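PDB 4D3D: imine reductase from Bacillus cereus, which catalyses the NADPH-dependent, S-selective reduction of the imine 2-methylpyrroline, and probably of related cyclic imines. Local coordinates for residues B[110-115]-B[186-191]; B[265-268]-B[272-275]. One frame throughout, in Å; residues are numbered along the deposited sequence. Where two conformers were deposited one is given.

Interaction 1 joins the loop after strand 106-109 of the Rossmann-type domain to helix 182-210, the long helix that leads into the C-terminal helical domain. Later along the chain, interaction 2 closes the turn between helices 252-268 and 274-288 of that helical domain. Their centres lie 30 Å apart, with about 12 Å between nearest atoms, so the two do not touch. Helix 182-210 connects them: Gln188 on it serves interaction 1, and His203 and Ile207 pack against interaction 2. Across the dimer the two regions do meet: Thr114 bonds to Glu268, and Gln188 packs on Thr265, of the second subunit.

Interaction 1. Residues B[110-115]-B[186-191]; sequences LSSDTP and YYQIQM
The carboxamide of Gln188 reaches from helix 182-210 to the loop 110-115 and gives its NE2 to two oxygens there. One is the backbone carbonyl of Asp113, with NE2 3.2 Å from Asp113 O. The amide nitrogen comes at this oxygen from above the carbonyl plane, 46° out of it, and the oxygen in turn is tilted from the plane of the Gln188 amide. The second is the hydroxyl of Ser112, where NE2 to OG measures 3.1 Å; the bond is weak, bent to 131° at the hydrogen. Gln188 leaves the helix with CG anti to its carbonyl carbon, and a bend at chi2 (-54°) turns the amide onto the loop, while Gln188 CG lies 3.8 Å from Asp113 O. Ser112 OG also lies obliquely near the Tyr187 ring, 3.9 Å from CE2. The loop belongs to the Rossmann-type domain, following strand 106-109 and running into helix 115-127, so these bonds tie the nucleotide-binding domain to the long interdomain helix. Thr114 stands at the N-cap of helix 115-127, with OG1 bonded to Lys117 N. Just before it, the CB of Asp113 points away from helix 182-210, and its OD1 accepts Thr114 N at 2.8 Å, through the anti lone pair. From the second subunit, Thr265 packs on Gln188 and Glu268 bonds to Thr114 OG1.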
loop_
_atom_site.group_PDB
_atom_site.type_symbol
_atom_site.label_atom_id
_atom_site.label_comp_id
_atom_site.label_asym_id
_atom_site.label_seq_id
_atom_site.Cartn_x
_atom_site.Cartn_y
_atom_site.Cartn_z
ATOM N N LEU B 110 -11.574 24.575 -5.608
ATOM C CA LEU B 110 -10.379 23.745 -5.307
ATOM C C LEU B 110 -10.297 23.195 -3.900
ATOM O O LEU B 110 -9.335 22.546 -3.580
ATOM C CB LEU B 110 -9.123 24.545 -5.591
ATOM C CG LEU B 110 -9.049 25.181 -6.986
ATOM C CD1 LEU B 110 -7.844 26.132 -7.080
ATOM C CD2 LEU B 110 -9.019 24.183 -8.112
ATOM N N SER B 111 -11.278 23.387 -3.035
ATOM C CA SER B 111 -11.192 22.834 -1.688
ATOM C C SER B 111 -11.136 21.290 -1.752
ATOM O O SER B 111 -11.931 20.689 -2.481
ATOM C CB SER B 111 -12.418 23.237 -0.889
ATOM O OG SER B 111 -12.501 24.675 -0.686
ATOM N N SER B 112 -10.262 20.661 -0.960
ATOM C CA SER B 112 -10.299 19.187 -0.779
ATOM C C SER B 112 -11.393 18.751 0.191
ATOM O O SER B 112 -11.442 19.179 1.372
ATOM C CB SER B 112 -8.881 18.685 -0.342
ATOM O OG SER B 112 -8.851 17.273 -0.228
ATOM N N ASP B 113 -12.290 17.925 -0.318
ATOM C CA ASP B 113 -13.369 17.374 0.411
ATOM C C ASP B 113 -13.892 16.153 -0.364
ATOM O O ASP B 113 -13.161 15.597 -1.244
ATOM C CB ASP B 113 -14.493 18.454 0.671
ATOM C CG ASP B 113 -15.244 18.221 1.982
ATOM O OD1 ASP B 113 -15.704 17.085 2.397
ATOM O OD2 ASP B 113 -15.458 19.228 2.691
ATOM N N THR B 114 -15.031 15.670 0.096
ATOM C CA THR B 114 -15.609 14.490 -0.376
ATOM C C THR B 114 -16.252 14.778 -1.780
ATOM O O THR B 114 -16.578 15.935 -2.163
ATOM C CB THR B 114 -16.631 13.923 0.567
ATOM O OG1 THR B 114 -17.851 14.696 0.593
ATOM C CG2 THR B 114 -16.065 13.746 2.026
ATOM N N PRO B 115 -16.520 13.691 -2.491
ATOM C CA PRO B 115 -17.277 13.810 -3.747
ATOM C C PRO B 115 -18.670 14.415 -3.490
ATOM O O PRO B 115 -19.121 15.227 -4.283
ATOM C CB PRO B 115 -17.384 12.346 -4.172
ATOM C CG PRO B 115 -16.092 11.707 -3.658
ATOM C CD PRO B 115 -15.919 12.332 -2.308
ATOM N N TYR B 186 -11.238 10.608 -7.360
ATOM C CA TYR B 186 -9.910 10.091 -7.778
ATOM C C TYR B 186 -8.780 10.525 -6.803
ATOM O O TYR B 186 -7.925 9.751 -6.397
ATOM C CB TYR B 186 -9.554 10.491 -9.171
ATOM C CG TYR B 186 -10.277 9.684 -10.277
ATOM C CD1 TYR B 186 -11.522 10.042 -10.755
ATOM C CD2 TYR B 186 -9.713 8.492 -10.778
ATOM C CE1 TYR B 186 -12.182 9.295 -11.734
ATOM C CE2 TYR B 186 -10.381 7.736 -11.746
ATOM C CZ TYR B 186 -11.581 8.129 -12.229
ATOM O OH TYR B 186 -12.203 7.382 -13.234
ATOM N N TYR B 187 -8.837 11.792 -6.341
ATOM C CA TYR B 187 -7.909 12.271 -5.345
ATOM C C TYR B 187 -7.970 11.490 -4.007
ATOM O O TYR B 187 -6.934 10.972 -3.510
ATOM C CB TYR B 187 -8.226 13.759 -5.089
ATOM C CG TYR B 187 -7.115 14.398 -4.250
ATOM C CD1 TYR B 187 -5.970 14.923 -4.833
ATOM C CD2 TYR B 187 -7.233 14.408 -2.884
ATOM C CE1 TYR B 187 -4.960 15.468 -4.046
ATOM C CE2 TYR B 187 -6.257 14.963 -2.082
ATOM C CZ TYR B 187 -5.125 15.448 -2.638
ATOM O OH TYR B 187 -4.171 15.992 -1.786
ATOM N N GLN B 188 -9.151 11.342 -3.453
ATOM C CA GLN B 188 -9.293 10.727 -2.148
ATOM C C GLN B 188 -8.975 9.229 -2.167
ATOM O O GLN B 188 -8.366 8.733 -1.204
ATOM C CB GLN B 188 -10.695 10.906 -1.574
ATOM C CG GLN B 188 -11.115 12.350 -1.301
ATOM C CD GLN B 188 -10.168 13.140 -0.417
ATOM O OE1 GLN B 188 -9.355 12.575 0.286
ATOM N NE2 GLN B 188 -10.282 14.511 -0.463
ATOM N N ILE B 189 -9.384 8.537 -3.218
ATOM C CA ILE B 189 -9.095 7.042 -3.250
ATOM C C ILE B 189 -7.554 6.817 -3.448
ATOM O O ILE B 189 -7.016 5.844 -2.910
ATOM C CB ILE B 189 -9.951 6.290 -4.291
ATOM C CG1 ILE B 189 -9.639 6.684 -5.704
ATOM C CG2 ILE B 189 -11.425 6.432 -3.907
ATOM C CD1 ILE B 189 -10.508 5.898 -6.720
ATOM N N GLN B 190 -6.850 7.703 -4.144
ATOM C CA GLN B 190 -5.381 7.591 -4.216
ATOM C C GLN B 190 -4.746 7.874 -2.835
ATOM O O GLN B 190 -3.751 7.209 -2.407
ATOM C CB GLN B 190 -4.806 8.515 -5.295
ATOM C CG GLN B 190 -4.963 8.024 -6.733
ATOM C CD GLN B 190 -4.153 8.911 -7.681
ATOM O OE1 GLN B 190 -3.264 8.455 -8.450
ATOM N NE2 GLN B 190 -4.330 10.194 -7.492
ATOM N N MET B 191 -5.316 8.815 -2.064
ATOM C CA MET B 191 -4.821 9.053 -0.733
ATOM C C MET B 191 -5.092 7.937 0.253
ATOM O O MET B 191 -4.286 7.742 1.169
ATOM C CB MET B 191 -5.289 10.441 -0.143
ATOM C CG MET B 191 -4.789 11.632 -0.936
ATOM S SD MET B 191 -3.029 11.660 -1.324
ATOM C CE MET B 191 -2.401 11.824 0.298
#

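Interaction 2. Residues B[265-268]-B[272-275]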
loop_
_atom_site.group_PDB
_atom_site.type_symbol
_atom_site.label_atom_id
_atom_site.label_comp_id
_atom_site.label_asym_id
_atom_site.label_seq_id
_atom_site.Cartn_x
_atom_site.Cartn_y
_atom_site.Cartn_z
ATOM N N THR B 265 4.626 -11.872 14.354
ATOM C CA THR B 265 5.927 -11.292 14.171
ATOM C C THR B 265 5.936 -9.925 14.879
ATOM O O THR B 265 6.900 -9.537 15.566
ATOM C CB THR B 265 6.299 -11.183 12.695
ATOM O OG1 THR B 265 6.385 -12.509 12.140
ATOM C CG2 THR B 265 7.610 -10.467 12.487
ATOM N N THR B 266 4.831 -9.200 14.660
ATOM C CA THR B 266 4.657 -7.863 15.277
ATOM C C THR B 266 4.656 -7.963 16.795
ATOM O O THR B 266 5.417 -7.194 17.415
ATOM C CB THR B 266 3.340 -7.235 14.768
ATOM O OG1 THR B 266 3.340 -7.155 13.311
ATOM C CG2 THR B 266 3.188 -5.768 15.303
ATOM N N GLN B 267 3.860 -8.861 17.376
ATOM C CA GLN B 267 3.728 -9.013 18.825
ATOM C C GLN B 267 5.035 -9.423 19.440
ATOM O O GLN B 267 5.434 -8.854 20.467
ATOM C CB GLN B 267 2.745 -10.068 19.188
ATOM C CG GLN B 267 1.337 -9.768 18.932
ATOM C CD GLN B 267 0.444 -11.006 19.033
ATOM O OE1 GLN B 267 0.787 -12.102 18.583
ATOM N NE2 GLN B 267 -0.737 -10.814 19.582
ATOM N N GLU B 268 5.761 -10.345 18.794
ATOM C CA GLU B 268 7.091 -10.797 19.272
ATOM C C GLU B 268 8.108 -9.683 19.306
ATOM O O GLU B 268 9.007 -9.699 20.147
ATOM C CB GLU B 268 7.723 -11.859 18.289
ATOM C CG GLU B 268 7.172 -13.197 18.370
ATOM C CD GLU B 268 7.843 -14.058 17.221
ATOM O OE1 GLU B 268 8.830 -13.579 16.442
ATOM O OE2 GLU B 268 7.333 -15.157 17.175
ATOM N N ASP B 272 3.428 -2.041 17.950
ATOM C CA ASP B 272 1.964 -1.838 18.040
ATOM C C ASP B 272 1.237 -2.706 17.032
ATOM O O ASP B 272 1.565 -2.735 15.866
ATOM C CB ASP B 272 1.618 -0.366 17.754
ATOM C CG ASP B 272 0.142 -0.020 18.082
ATOM O OD1 ASP B 272 -0.209 0.062 19.271
ATOM O OD2 ASP B 272 -0.594 0.235 17.133
ATOM N N ILE B 273 0.222 -3.373 17.533
ATOM C CA ILE B 273 -0.543 -4.380 16.802
ATOM C C ILE B 273 -1.736 -3.820 15.987
ATOM O O ILE B 273 -2.301 -4.516 15.190
ATOM C CB ILE B 273 -1.104 -5.409 17.825
ATOM C CG1 ILE B 273 -1.277 -6.701 17.159
ATOM C CG2 ILE B 273 -2.386 -4.997 18.534
ATOM C CD1 ILE B 273 0.102 -7.298 17.040
ATOM N N ALA B 274 -2.167 -2.567 16.226
ATOM C CA ALA B 274 -3.456 -2.138 15.689
ATOM C C ALA B 274 -3.593 -2.275 14.199
ATOM O O ALA B 274 -4.671 -2.742 13.742
ATOM C CB ALA B 274 -3.711 -0.667 16.054
ATOM N N LEU B 275 -2.569 -1.907 13.434
ATOM C CA LEU B 275 -2.683 -1.906 11.972
ATOM C C LEU B 275 -2.808 -3.331 11.398
ATOM O O LEU B 275 -3.774 -3.698 10.714
ATOM C CB LEU B 275 -1.586 -1.117 11.295
ATOM C CG LEU B 275 -1.607 -0.926 9.789
ATOM C CD1 LEU B 275 -2.885 -0.194 9.383
ATOM C CD2 LEU B 275 -0.377 -0.178 9.234
#
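Van der Waals contact carries the meeting of Thr266 and Gln267 with Ile273. The end methyl of Ile273, CD1, does the touching: it is modelled 3.3 Å from Gln267 CG, shorter than normal carbon-carbon packing and so doubtful, and lies 3.9 Å from Thr266 CG2. Ile273 reaches back to the helix because CG1 stands anti to the backbone N (chi1 -152°) and the second torsion, at 77°, folds CD1 round. The isoleucine crosses both side chains at a slant, and Gln267 meets it through CG, its chain running on extended beyond. Thr266 CG2 also rests 3.5 Å from the carbonyl oxygen of Asp272, an oxygen that accepts a hydrogen bond from His203 NE2.

No hydrogen bond joins the two segments; the polar groups of Thr266 and Asp272 bond to other atoms. Thr266 OG1 bonds back to Val262 O, one turn earlier in its own helix, while its methyl meets the turn. Asp272 OD2 accepts Ala274 N at 3.3 Å, a weak capping bond in the turn that leads into helix 274-288, and OD1 forms a salt bridge with Arg285 of the second subunit.

The contact lies at the turn that links the end of helix 252-268 to helix 274-288 within the C-terminal helical domain. Helix 182-210 packs against this turn, with Ile207 on Thr265 and Thr266, His203 on Thr266, and Leu199 on Leu275.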